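PDB 5NO8: Baccell_00875 from Bacteroides cellulosilyticus DSM 14838, which probably acts as a polysaccharide lyase that removes the L-rhamnose capping glucuronic acid in complex arabinogalactan proteins. Local coordinates for residues 368-372 / 675-679; 645-649 / 680-684; 619-624 / 686-690; 540-544 / 614-618; 273-277 / 317-321. One frame throughout, in Å; residues are numbered along the deposited sequence.

Overall arrangement
Following the chain from the N terminus, contact 5 comes first. It closes a short loop of strands between 273-277 and 317-321 and stands apart, its nearest atoms about 13 Å or more from the others. Contact 1 then opens at 368-372 and closes at 675-679, spanning most of the helical region. Contact 4 (540-544 with 614-618) lies wholly within that span. Contacts 2 and 3 both cross contact 1, because they start inside its span and end at 680-690, beyond it. Contact 2 falls inside the span of contact 3. Contacts 3 and 4 share helix 615-629. Contacts 2, 3 and 4 touch one another and join the C-terminal helix to its neighbours.

Contact 1 of 5, residues 368-372 / 675-679; sequences VYDNE and PYAND
The ring of Tyr676 has Val368 CG1 over one face, a CH-pi contact 4.3 Å from Val368 CG1 to the ring centroid. The methyl is offset toward the rim, nearest CD2. At the ring edge, near its plane, sits the carboxylate of Asp370. Asp370 OD2 is 3.8 Å from Tyr676 CE1, and the carboxylate plane stands 75° to the ring. With CG1 anti to the backbone N (chi1 176°), Val368 sets this methyl over the tyrosine and turns CG2 to the flat amide of Asn678, 3.7 Å from Asn678 CG.

The backbones run antiparallel within a small four-stranded sheet. Tyr369 and Ala677 form a hydrogen-bonded pair. Tyr369 N donates to Ala677 O at 2.9 Å, and Ala677 N donates back to Tyr369 O at 2.9 Å. Asp370 and Tyr676 form the next pair, which is non-hydrogen-bonded, with their side chains on the same face of the sheet. Past the strand end, Asn371 N donates to Pro675 O at 2.9 Å. Glu372 CG and CD lie against the CB-CG edge of Pro675, with Glu372 CG 3.7 Å from Pro675 CB.

Several polar ends find partners outside the two segments. Asp370 and Glu372 both form salt bridges to Lys602, Glu372 has a second one to Arg603, and Asn678 OD1 accepts from Arg395. The backbone bonds set the register, joining a strand that precedes most of the helices to one near the C terminus. The shared lysine probably eases any repulsion between the two carboxylates and so helps hold Asp370 at the tyrosine edge.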
# COMPACT_ATOMS: atom_id res chain seq x y z
N VAL A 368 -17.29 -13.67 -4.73
CA VAL A 368 -15.89 -13.92 -5.04
C VAL A 368 -15.80 -14.77 -6.27
O VAL A 368 -16.59 -15.70 -6.45
CB VAL A 368 -15.18 -14.60 -3.84
CG1 VAL A 368 -13.73 -14.95 -4.18
CG2 VAL A 368 -15.22 -13.68 -2.64
N TYR A 369 -14.82 -14.48 -7.12
CA TYR A 369 -14.66 -15.19 -8.38
C TYR A 369 -13.23 -15.65 -8.54
O TYR A 369 -12.30 -14.88 -8.25
CB TYR A 369 -15.02 -14.25 -9.54
CG TYR A 369 -15.16 -14.91 -10.89
CD1 TYR A 369 -16.36 -15.48 -11.29
CD2 TYR A 369 -14.10 -14.92 -11.80
CE1 TYR A 369 -16.50 -16.05 -12.54
CE2 TYR A 369 -14.22 -15.50 -13.05
CZ TYR A 369 -15.43 -16.07 -13.41
OH TYR A 369 -15.58 -16.63 -14.65
N ASP A 370 -13.07 -16.87 -9.03
CA ASP A 370 -11.76 -17.45 -9.26
C ASP A 370 -11.39 -17.28 -10.71
O ASP A 370 -11.98 -17.94 -11.58
CB ASP A 370 -11.76 -18.94 -8.87
CG ASP A 370 -10.38 -19.59 -8.96
OD1 ASP A 370 -9.48 -19.10 -9.68
OD2 ASP A 370 -10.16 -20.60 -8.28
N ASN A 371 -10.44 -16.39 -10.97
CA ASN A 371 -10.04 -16.09 -12.36
C ASN A 371 -9.27 -17.21 -13.04
O ASN A 371 -9.28 -17.27 -14.26
CB ASN A 371 -9.25 -14.79 -12.44
CG ASN A 371 -10.10 -13.59 -12.07
OD1 ASN A 371 -9.66 -12.71 -11.34
ND2 ASN A 371 -11.31 -13.55 -12.56
N GLU A 372 -8.62 -18.08 -12.27
CA GLU A 372 -7.97 -19.28 -12.86
C GLU A 372 -8.99 -20.33 -13.31
O GLU A 372 -8.84 -20.92 -14.37
CB GLU A 372 -6.96 -19.89 -11.89
CG GLU A 372 -5.77 -18.98 -11.65
CD GLU A 372 -4.79 -19.49 -10.58
OE1 GLU A 372 -5.20 -20.15 -9.59
OE2 GLU A 372 -3.58 -19.17 -10.73
N PRO A 675 -5.18 -14.33 -7.95
CA PRO A 675 -6.19 -14.73 -8.92
C PRO A 675 -7.65 -14.66 -8.48
O PRO A 675 -8.50 -15.01 -9.28
CB PRO A 675 -5.80 -16.16 -9.26
CG PRO A 675 -4.99 -16.64 -8.14
CD PRO A 675 -4.29 -15.44 -7.60
N TYR A 676 -7.95 -14.26 -7.24
CA TYR A 676 -9.33 -14.01 -6.84
C TYR A 676 -9.71 -12.58 -7.11
O TYR A 676 -8.96 -11.67 -6.76
CB TYR A 676 -9.60 -14.27 -5.34
CG TYR A 676 -9.80 -15.71 -4.90
CD1 TYR A 676 -9.91 -16.76 -5.82
CD2 TYR A 676 -9.90 -16.02 -3.54
CE1 TYR A 676 -10.12 -18.08 -5.39
CE2 TYR A 676 -10.09 -17.34 -3.12
CZ TYR A 676 -10.18 -18.36 -4.04
OH TYR A 676 -10.36 -19.67 -3.65
N ALA A 677 -10.90 -12.38 -7.69
CA ALA A 677 -11.61 -11.11 -7.53
C ALA A 677 -12.47 -11.28 -6.28
O ALA A 677 -13.33 -12.17 -6.20
CB ALA A 677 -12.48 -10.81 -8.72
N ASN A 678 -12.19 -10.46 -5.28
CA ASN A 678 -12.87 -10.54 -4.02
C ASN A 678 -13.51 -9.20 -3.73
O ASN A 678 -14.66 -8.97 -4.12
CB ASN A 678 -11.87 -11.07 -2.95
CG ASN A 678 -12.53 -11.34 -1.63
OD1 ASN A 678 -13.49 -10.67 -1.30
ND2 ASN A 678 -12.01 -12.32 -0.84
N ASP A 679 -12.78 -8.28 -3.10
CA ASP A 679 -13.33 -7.05 -2.56
C ASP A 679 -12.84 -5.73 -3.22
O ASP A 679 -13.22 -4.64 -2.81
CB ASP A 679 -13.12 -7.01 -1.01
CG ASP A 679 -11.71 -7.40 -0.55
OD1 ASP A 679 -10.92 -8.08 -1.27
OD2 ASP A 679 -11.38 -7.00 0.61

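Contact 2 of 5, residues 645-649 / 680-684; sequences NLCLF and QDWAL
Phe649 meets the other segment almost entirely through its ring. From CB, the side chain turns beside the backbone N with CG anti to the carbonyl carbon (chi1 -56°), and this sends the ring toward helix 682-692. CD1 is 3.8 Å from Leu684 CD1, and CD2 approaches the other methyl, Leu684 CD2. Farther out, CE1 comes 3.2 Å from Asp681 OD1, which lies at the ring edge and in its plane. CE2 touches Ala683 CB at 4.1 Å. At the tip, CZ sits 3.4 Å from Gln680 O, also at the edge, and 3.6 Å from Leu684 CG.

Leu684 covers one ring face. Its CG makes a CH-pi contact 3.8 Å from the Phe649 centroid, 20° off the ring normal and shifted toward the rim.

The two segments are a short 3-10 turn at 646-648, which follows helix 632-644, and the residues leading into the C-terminal helix 682-692. Phe649 N is bonded to Leu646 O, which closes the 3-10 turn at the phenylalanine. Leu646 CD2 meets Leu684 CD2 at 3.7 Å, the two side chains crossing at about a right angle. Asn645 CB packs on Ala683 CB at 4.0 Å, while its ND2 donates to Ser615 OG and to Val641 O.

All eight touching residues are buried. Asp681 OD1 forms a salt bridge with Arg345 of helix 338-352. The same carboxylate oxygen probably suits the slightly positive C-H edge of the Phe649 ring.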
# COMPACT_ATOMS: atom_id res chain seq x y z
N ASN A 645 -4.82 2.72 -8.67
CA ASN A 645 -5.50 1.50 -8.36
C ASN A 645 -6.19 0.86 -9.57
O ASN A 645 -6.69 -0.25 -9.48
CB ASN A 645 -6.47 1.68 -7.20
CG ASN A 645 -5.79 1.66 -5.86
OD1 ASN A 645 -5.93 0.68 -5.13
ND2 ASN A 645 -5.11 2.74 -5.51
N LEU A 646 -6.19 1.52 -10.71
CA LEU A 646 -6.76 0.92 -11.91
C LEU A 646 -6.03 -0.31 -12.37
O LEU A 646 -6.59 -1.09 -13.13
CB LEU A 646 -6.85 1.91 -13.07
CG LEU A 646 -7.82 3.07 -12.86
CD1 LEU A 646 -7.64 4.05 -13.99
CD2 LEU A 646 -9.26 2.57 -12.77
N CYS A 647 -4.78 -0.52 -11.92
CA CYS A 647 -4.05 -1.72 -12.30
C CYS A 647 -4.67 -3.02 -11.80
O CYS A 647 -4.36 -4.07 -12.31
CB CYS A 647 -2.60 -1.63 -11.89
SG CYS A 647 -2.37 -1.68 -10.10
N LEU A 648 -5.61 -2.94 -10.85
CA LEU A 648 -6.29 -4.13 -10.33
C LEU A 648 -7.39 -4.66 -11.25
O LEU A 648 -8.00 -5.67 -10.95
CB LEU A 648 -6.89 -3.81 -8.97
CG LEU A 648 -5.91 -3.41 -7.86
CD1 LEU A 648 -6.68 -2.76 -6.72
CD2 LEU A 648 -5.08 -4.59 -7.39
N PHE A 649 -7.65 -3.95 -12.35
CA PHE A 649 -8.75 -4.25 -13.28
C PHE A 649 -8.16 -4.46 -14.65
O PHE A 649 -7.34 -3.66 -15.11
CB PHE A 649 -9.74 -3.06 -13.26
CG PHE A 649 -10.23 -2.77 -11.89
CD1 PHE A 649 -11.28 -3.50 -11.36
CD2 PHE A 649 -9.59 -1.83 -11.09
CE1 PHE A 649 -11.68 -3.31 -10.04
CE2 PHE A 649 -10.00 -1.62 -9.78
CZ PHE A 649 -11.05 -2.37 -9.26
N GLN A 680 -11.98 -5.85 -4.23
CA GLN A 680 -11.29 -4.72 -4.84
C GLN A 680 -12.18 -3.73 -5.58
O GLN A 680 -11.71 -2.65 -5.91
CB GLN A 680 -10.18 -5.17 -5.82
CG GLN A 680 -10.68 -5.81 -7.12
CD GLN A 680 -11.52 -7.04 -6.91
OE1 GLN A 680 -12.67 -7.18 -7.45
NE2 GLN A 680 -10.98 -7.95 -6.14
N ASP A 681 -13.45 -4.06 -5.81
CA ASP A 681 -14.30 -3.15 -6.58
C ASP A 681 -14.59 -1.85 -5.83
O ASP A 681 -14.91 -0.84 -6.45
CB ASP A 681 -15.54 -3.87 -7.07
CG ASP A 681 -15.17 -4.95 -8.06
OD1 ASP A 681 -14.43 -4.63 -9.02
OD2 ASP A 681 -15.54 -6.12 -7.87
N TRP A 682 -14.37 -1.82 -4.51
CA TRP A 682 -14.30 -0.54 -3.80
C TRP A 682 -13.33 0.49 -4.41
O TRP A 682 -13.54 1.69 -4.28
CB TRP A 682 -13.95 -0.74 -2.30
CG TRP A 682 -15.03 -1.37 -1.52
CD1 TRP A 682 -15.06 -2.64 -1.05
CD2 TRP A 682 -16.26 -0.76 -1.10
NE1 TRP A 682 -16.23 -2.87 -0.36
CE2 TRP A 682 -16.99 -1.74 -0.39
CE3 TRP A 682 -16.82 0.50 -1.30
CZ2 TRP A 682 -18.27 -1.48 0.15
CZ3 TRP A 682 -18.11 0.76 -0.77
CH2 TRP A 682 -18.80 -0.24 -0.03
N ALA A 683 -12.24 0.04 -5.04
CA ALA A 683 -11.35 1.01 -5.66
C ALA A 683 -12.08 1.82 -6.72
O ALA A 683 -11.81 3.01 -6.86
CB ALA A 683 -10.11 0.34 -6.22
N LEU A 684 -13.00 1.20 -7.45
CA LEU A 684 -13.75 1.92 -8.48
C LEU A 684 -14.89 2.74 -7.87
O LEU A 684 -15.22 3.81 -8.36
CB LEU A 684 -14.26 0.96 -9.55
CG LEU A 684 -13.18 0.30 -10.41
CD1 LEU A 684 -13.85 -0.64 -11.41
CD2 LEU A 684 -12.29 1.33 -11.09

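Contact 3 of 5, residues 619-624 / 686-690; sequences GAVYYY and YYLLV
Ala620 packs against Tyr686 and Leu689 where two near-parallel helices of the helical domain lie side by side. The segment axes of 619-624 and 686-690 approach to 9.4 Å, with 13° between their directions. Helix 682-692 is the last of the chain.

The tight part is built on two small residues, Gly619 and Ala620. Ala620 CB lies 3.6 Å from Tyr686 CD1 and 3.9 Å from Leu689 CD2. Gly619 has no side chain, and its O comes 3.8 Å from Val690 CG2. This side is buried. Tyr686 points its hydroxyl to Gln550 of helix 542-559, and Val690 also rests on Ala638 of helix 632-644.

The other side is less enclosed: Tyr623 and Leu689 are both partly exposed. They still contribute much of the contact. CG of Tyr623 is anti to the backbone N (chi1 160°), which carries the ring across to the other helix. Leu689 crosses the tyrosine at about a right angle, with Leu689 CG 3.7 Å from Tyr623 CE2. The backbone takes part as well. Leu689 O sits over one ring face, offset toward the rim, and Val690 O comes near CD1. Before the ring, Tyr623 CB touches Val690 CG2 at 4.0 Å.

Tyr624 completes the grouping. Its ring has Tyr623 CD2 over one face, and its hydroxyl end reaches Leu689. That hydroxyl is also hydrogen-bonded to a glycerol, probably from the crystallisation liquor. Leu689 CD2 thus touches both Ala620 and the tyrosine end, 3.7 Å from Tyr624 OH.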
# COMPACT_ATOMS: atom_id res chain seq x y z
N GLY A 619 -7.38 8.57 -1.13
CA GLY A 619 -7.90 9.36 -2.24
C GLY A 619 -9.20 10.06 -1.87
O GLY A 619 -9.35 11.22 -2.14
N ALA A 620 -10.14 9.32 -1.27
CA ALA A 620 -11.39 9.92 -0.81
C ALA A 620 -11.14 11.06 0.16
O ALA A 620 -11.72 12.14 0.02
CB ALA A 620 -12.29 8.89 -0.19
N VAL A 621 -10.24 10.84 1.12
CA VAL A 621 -9.86 11.86 2.07
C VAL A 621 -9.33 13.10 1.39
O VAL A 621 -9.70 14.23 1.77
CB VAL A 621 -8.81 11.34 3.08
CG1 VAL A 621 -8.19 12.49 3.89
CG2 VAL A 621 -9.43 10.30 3.99
N TYR A 622 -8.42 12.93 0.41
CA TYR A 622 -7.84 14.05 -0.30
C TYR A 622 -8.91 14.83 -1.07
O TYR A 622 -8.87 16.05 -1.11
CB TYR A 622 -6.76 13.60 -1.27
CG TYR A 622 -5.49 13.07 -0.67
CD1 TYR A 622 -5.20 13.22 0.70
CD2 TYR A 622 -4.56 12.41 -1.46
CE1 TYR A 622 -4.02 12.74 1.23
CE2 TYR A 622 -3.38 11.93 -0.92
CZ TYR A 622 -3.11 12.12 0.42
OH TYR A 622 -1.95 11.61 0.97
N TYR A 623 -9.85 14.09 -1.67
CA TYR A 623 -11.02 14.68 -2.36
C TYR A 623 -11.86 15.54 -1.39
O TYR A 623 -12.16 16.72 -1.68
CB TYR A 623 -11.84 13.56 -3.00
CG TYR A 623 -13.27 13.89 -3.33
CD1 TYR A 623 -13.60 14.57 -4.51
CD2 TYR A 623 -14.30 13.47 -2.50
CE1 TYR A 623 -14.93 14.86 -4.81
CE2 TYR A 623 -15.61 13.75 -2.78
CZ TYR A 623 -15.92 14.45 -3.92
OH TYR A 623 -17.25 14.71 -4.17
N TYR A 624 -12.20 14.98 -0.24
CA TYR A 624 -12.98 15.74 0.75
C TYR A 624 -12.18 16.91 1.30
O TYR A 624 -12.74 17.99 1.53
CB TYR A 624 -13.46 14.87 1.89
CG TYR A 624 -14.51 13.84 1.55
CD1 TYR A 624 -15.73 14.23 1.00
CD2 TYR A 624 -14.31 12.50 1.81
CE1 TYR A 624 -16.70 13.30 0.70
CE2 TYR A 624 -15.28 11.57 1.52
CZ TYR A 624 -16.48 11.98 0.94
OH TYR A 624 -17.43 11.07 0.65
N TYR A 686 -14.48 4.39 -5.15
CA TYR A 686 -13.79 5.60 -4.79
C TYR A 686 -13.24 6.38 -5.98
O TYR A 686 -13.15 7.62 -5.93
CB TYR A 686 -12.75 5.30 -3.71
CG TYR A 686 -13.43 5.09 -2.37
CD1 TYR A 686 -14.06 6.15 -1.74
CD2 TYR A 686 -13.53 3.85 -1.82
CE1 TYR A 686 -14.71 5.98 -0.52
CE2 TYR A 686 -14.18 3.65 -0.60
CZ TYR A 686 -14.75 4.73 0.04
OH TYR A 686 -15.38 4.53 1.24
N TYR A 687 -12.92 5.67 -7.06
CA TYR A 687 -12.54 6.31 -8.31
C TYR A 687 -13.68 7.23 -8.77
O TYR A 687 -13.45 8.37 -9.14
CB TYR A 687 -12.23 5.29 -9.39
CG TYR A 687 -11.79 5.91 -10.66
CD1 TYR A 687 -12.72 6.37 -11.59
CD2 TYR A 687 -10.44 6.12 -10.93
CE1 TYR A 687 -12.31 6.99 -12.77
CE2 TYR A 687 -10.04 6.74 -12.09
CZ TYR A 687 -10.98 7.17 -13.00
OH TYR A 687 -10.54 7.81 -14.15
N LEU A 688 -14.90 6.71 -8.72
CA LEU A 688 -16.08 7.47 -9.14
C LEU A 688 -16.49 8.56 -8.17
O LEU A 688 -17.00 9.59 -8.61
CB LEU A 688 -17.24 6.54 -9.45
CG LEU A 688 -16.97 5.61 -10.64
CD1 LEU A 688 -18.02 4.58 -10.79
CD2 LEU A 688 -16.81 6.39 -11.95
N LEU A 689 -16.21 8.38 -6.88
CA LEU A 689 -16.34 9.49 -5.93
C LEU A 689 -15.42 10.64 -6.27
O LEU A 689 -15.84 11.80 -6.43
CB LEU A 689 -16.07 9.00 -4.50
CG LEU A 689 -16.14 10.13 -3.45
CD1 LEU A 689 -17.61 10.53 -3.27
CD2 LEU A 689 -15.54 9.65 -2.15
N VAL A 690 -14.13 10.33 -6.40
CA VAL A 690 -13.12 11.33 -6.61
C VAL A 690 -13.31 12.08 -7.92
O VAL A 690 -13.13 13.30 -7.95
CB VAL A 690 -11.71 10.70 -6.58
CG1 VAL A 690 -10.65 11.62 -7.14
CG2 VAL A 690 -11.38 10.28 -5.16

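Contact 4 of 5, residues 540-544 / 614-618; sequences YEQSI and WSTIT
Gln542 NE2 makes both hydrogen bonds that join the segments. One goes to Trp614 O at 2.9 Å and is nearly straight, 168° at the hydrogen. The other goes to Thr618 OG1 at 3.0 Å and 169°. Both acceptors lie in the amide plane, so the two N-H groups are well used and the amide is held against rotation. The amide gets there because CG stands anti to the backbone N (chi1 174°) and the chain bends at chi2. Trp614 O is met from above its carbonyl plane. It also accepts from Ile617 N, which arrives from the opposite face. On the other end of the amide, Gln542 OE1 accepts from Arg593. Ser543 OG bonds to a glycerol, probably from the crystallisation liquor.

The contact brings together the starts of two helices, 542-559 and 615-629, in the helical domain. Glu541 is the N-cap of the first. Ser543 N donates to Glu541 OE1 at 2.9 Å and comes from above the carboxylate plane. The same carboxylate forms a salt bridge with Arg593, so this arginine serves both Glu541 and Gln542.

Apolar contacts are few. Ser543 CB lies 4.0 Å from Ile617 CD1 and 4.4 Å from Trp614 CB. Ile617 packs further along helix 542-559, on Ala546 and Gln550. The indole of Trp614 meets the ring of Trp682.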
# COMPACT_ATOMS: atom_id res chain seq x y z
N TYR A 540 -2.86 -0.87 14.27
CA TYR A 540 -2.76 0.47 13.78
C TYR A 540 -2.58 0.31 12.30
O TYR A 540 -1.78 -0.51 11.90
CB TYR A 540 -1.55 1.17 14.40
CG TYR A 540 -1.29 2.54 13.87
CD1 TYR A 540 -2.02 3.64 14.31
CD2 TYR A 540 -0.30 2.76 12.89
CE1 TYR A 540 -1.81 4.91 13.80
CE2 TYR A 540 -0.07 4.04 12.38
CZ TYR A 540 -0.83 5.10 12.84
OH TYR A 540 -0.60 6.36 12.35
N GLU A 541 -3.27 1.10 11.49
CA GLU A 541 -3.13 0.98 10.02
C GLU A 541 -3.84 2.09 9.29
O GLU A 541 -4.65 2.84 9.86
CB GLU A 541 -3.68 -0.36 9.53
CG GLU A 541 -5.13 -0.60 9.93
CD GLU A 541 -5.93 -1.31 8.84
OE1 GLU A 541 -5.82 -0.86 7.66
OE2 GLU A 541 -6.68 -2.27 9.15
N GLN A 542 -3.58 2.16 7.99
CA GLN A 542 -4.17 3.18 7.16
C GLN A 542 -5.70 3.13 7.09
O GLN A 542 -6.33 4.19 6.96
CB GLN A 542 -3.55 3.14 5.76
CG GLN A 542 -4.19 4.09 4.74
CD GLN A 542 -5.22 3.40 3.89
OE1 GLN A 542 -5.45 2.21 4.01
NE2 GLN A 542 -5.84 4.16 2.99
N SER A 543 -6.30 1.95 7.18
CA SER A 543 -7.77 1.88 7.15
C SER A 543 -8.43 1.99 8.54
O SER A 543 -9.61 1.68 8.68
CB SER A 543 -8.29 0.68 6.34
OG SER A 543 -8.11 -0.56 7.01
N ILE A 544 -7.67 2.44 9.54
CA ILE A 544 -8.22 3.10 10.75
C ILE A 544 -8.09 4.62 10.64
O ILE A 544 -9.05 5.35 10.83
CB ILE A 544 -7.50 2.60 12.03
CG1 ILE A 544 -7.77 1.11 12.20
CG2 ILE A 544 -7.93 3.43 13.25
CD1 ILE A 544 -6.83 0.45 13.20
N TRP A 614 -7.97 -0.56 -0.47
CA TRP A 614 -8.26 0.43 0.59
C TRP A 614 -7.32 1.63 0.58
O TRP A 614 -7.62 2.66 1.19
CB TRP A 614 -8.35 -0.17 1.98
CG TRP A 614 -9.55 -0.99 2.30
CD1 TRP A 614 -9.52 -2.15 2.98
CD2 TRP A 614 -10.95 -0.72 2.04
NE1 TRP A 614 -10.78 -2.64 3.15
CE2 TRP A 614 -11.68 -1.78 2.59
CE3 TRP A 614 -11.64 0.30 1.37
CZ2 TRP A 614 -13.08 -1.86 2.49
CZ3 TRP A 614 -13.02 0.21 1.27
CH2 TRP A 614 -13.72 -0.84 1.84
N SER A 615 -6.20 1.57 -0.16
CA SER A 615 -5.42 2.77 -0.41
C SER A 615 -6.27 3.90 -0.99
O SER A 615 -5.92 5.06 -0.85
CB SER A 615 -4.24 2.51 -1.37
OG SER A 615 -4.67 2.13 -2.69
N THR A 616 -7.36 3.57 -1.67
CA THR A 616 -8.23 4.60 -2.25
C THR A 616 -9.00 5.39 -1.21
O THR A 616 -9.47 6.47 -1.52
CB THR A 616 -9.20 4.05 -3.31
OG1 THR A 616 -10.12 3.12 -2.74
CG2 THR A 616 -8.43 3.35 -4.45
N ILE A 617 -9.08 4.91 0.03
CA ILE A 617 -9.73 5.73 1.06
C ILE A 617 -8.95 7.02 1.24
O ILE A 617 -9.53 8.08 1.45
CB ILE A 617 -9.82 5.01 2.43
CG1 ILE A 617 -10.52 3.67 2.34
CG2 ILE A 617 -10.60 5.89 3.41
CD1 ILE A 617 -10.25 2.81 3.56
N THR A 618 -7.61 6.95 1.15
CA THR A 618 -6.80 8.15 1.21
C THR A 618 -7.13 9.11 0.06
O THR A 618 -7.19 10.31 0.26
CB THR A 618 -5.31 7.79 1.23
OG1 THR A 618 -5.06 7.03 2.42
CG2 THR A 618 -4.42 9.01 1.24

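Contact 5 of 5, residues 273-277 / 317-321; sequences ARVEC and RFDFY
Glu276 OE2 accepts two bonds from Arg274, from NE at 2.9 Å and from NH2 at 3.3 Å, on the strand face turned from Val275 and Cys277. The grip is side-on, in the guanidinium plane, and the NE bond uses the anti lone pair of the oxygen. On the second strand Arg317 also grips Asp319 side-on, but its NE and NH2 engage both carboxylate oxygens, with NE 2.9 Å from Asp319 OD1.

Between these two charged pairs lies the core of a beta domain. Strands 272-278 and 314-322 face each other across an apolar layer, as in a beta sandwich, and their segment axes pass at 9.2 Å and 32°.

The branches of Val275 serve two rings. With CG1 anti to the backbone N and CG2 beside it (chi1 -169°), the methyls diverge. CG2 stands over the centre of the Phe318 ring, 3.6 Å from its centroid and 10° off the normal. CG1 goes to the edge of the next ring, 3.7 Å from Phe320 CE2. Ala273 CB adds a looser touch to Phe318 CZ. Phe318 also rests on Cys332 and Val308, and Phe320 on Val260, all within the same domain.

The remaining contact is a cysteine over a ring. Cys277 CB sits above the centre of Phe320, 3.7 Å from the centroid. Its SG makes a more distant sulfur-aromatic contact above the same face, 4.5 Å from the Phe320 centroid.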
# COMPACT_ATOMS: atom_id res chain seq x y z
N ALA A 273 3.29 10.81 -22.33
CA ALA A 273 4.00 10.68 -21.05
C ALA A 273 5.14 11.67 -21.04
O ALA A 273 5.82 11.85 -22.08
CB ALA A 273 4.54 9.27 -20.87
N ARG A 274 5.35 12.32 -19.90
CA ARG A 274 6.54 13.12 -19.69
C ARG A 274 7.27 12.53 -18.49
O ARG A 274 6.72 12.51 -17.40
CB ARG A 274 6.23 14.59 -19.43
CG ARG A 274 7.48 15.43 -19.16
CD ARG A 274 7.13 16.90 -18.92
NE ARG A 274 8.31 17.68 -18.54
CZ ARG A 274 9.00 18.52 -19.32
NH1 ARG A 274 8.68 18.75 -20.59
NH2 ARG A 274 10.02 19.17 -18.80
N VAL A 275 8.49 12.06 -18.69
CA VAL A 275 9.26 11.40 -17.64
C VAL A 275 10.52 12.21 -17.39
O VAL A 275 11.26 12.48 -18.33
CB VAL A 275 9.64 9.95 -18.04
CG1 VAL A 275 10.20 9.20 -16.85
CG2 VAL A 275 8.45 9.25 -18.63
N GLU A 276 10.74 12.63 -16.14
CA GLU A 276 11.82 13.54 -15.77
C GLU A 276 12.81 12.84 -14.87
O GLU A 276 12.41 12.07 -14.00
CB GLU A 276 11.24 14.73 -15.00
CG GLU A 276 10.40 15.64 -15.88
CD GLU A 276 9.99 16.94 -15.20
OE1 GLU A 276 10.26 17.11 -13.98
OE2 GLU A 276 9.39 17.77 -15.89
N CYS A 277 14.09 13.11 -15.10
CA CYS A 277 15.17 12.65 -14.24
C CYS A 277 15.92 13.91 -13.75
O CYS A 277 16.58 14.61 -14.53
CB CYS A 277 16.09 11.73 -15.03
SG CYS A 277 17.44 11.00 -14.05
N ARG A 317 8.08 0.40 -18.91
CA ARG A 317 9.21 0.70 -18.06
C ARG A 317 10.07 1.75 -18.76
O ARG A 317 10.49 1.56 -19.90
CB ARG A 317 10.04 -0.55 -17.81
CG ARG A 317 11.17 -0.34 -16.83
CD ARG A 317 12.00 -1.59 -16.75
NE ARG A 317 13.29 -1.35 -16.13
CZ ARG A 317 13.66 -1.73 -14.91
NH1 ARG A 317 12.86 -2.44 -14.11
NH2 ARG A 317 14.89 -1.45 -14.51
N PHE A 318 10.30 2.86 -18.09
CA PHE A 318 11.25 3.84 -18.59
C PHE A 318 12.56 3.66 -17.83
O PHE A 318 12.55 3.70 -16.60
CB PHE A 318 10.72 5.25 -18.37
CG PHE A 318 9.54 5.59 -19.24
CD1 PHE A 318 9.73 5.91 -20.56
CD2 PHE A 318 8.25 5.61 -18.72
CE1 PHE A 318 8.66 6.26 -21.35
CE2 PHE A 318 7.17 5.94 -19.53
CZ PHE A 318 7.39 6.28 -20.84
N ASP A 319 13.67 3.47 -18.55
CA ASP A 319 15.01 3.38 -17.95
C ASP A 319 15.84 4.61 -18.31
O ASP A 319 15.78 5.05 -19.46
CB ASP A 319 15.75 2.13 -18.42
CG ASP A 319 15.19 0.86 -17.83
OD1 ASP A 319 15.36 0.62 -16.61
OD2 ASP A 319 14.60 0.08 -18.58
N PHE A 320 16.51 5.22 -17.33
CA PHE A 320 17.56 6.21 -17.58
C PHE A 320 18.94 5.61 -17.31
O PHE A 320 19.13 4.87 -16.35
CB PHE A 320 17.39 7.44 -16.70
CG PHE A 320 16.23 8.29 -17.07
CD1 PHE A 320 16.36 9.28 -18.03
CD2 PHE A 320 15.00 8.08 -16.48
CE1 PHE A 320 15.27 10.06 -18.39
CE2 PHE A 320 13.91 8.86 -16.82
CZ PHE A 320 14.04 9.85 -17.78
N TYR A 321 19.89 5.95 -18.17
CA TYR A 321 21.26 5.47 -18.08
C TYR A 321 22.11 6.71 -18.07
O TYR A 321 21.91 7.60 -18.91
CB TYR A 321 21.64 4.60 -19.27
CG TYR A 321 20.78 3.37 -19.38
CD1 TYR A 321 21.10 2.20 -18.70
CD2 TYR A 321 19.60 3.41 -20.11
CE1 TYR A 321 20.28 1.08 -18.78
CE2 TYR A 321 18.78 2.31 -20.18
CZ TYR A 321 19.12 1.17 -19.52
OH TYR A 321 18.27 0.10 -19.60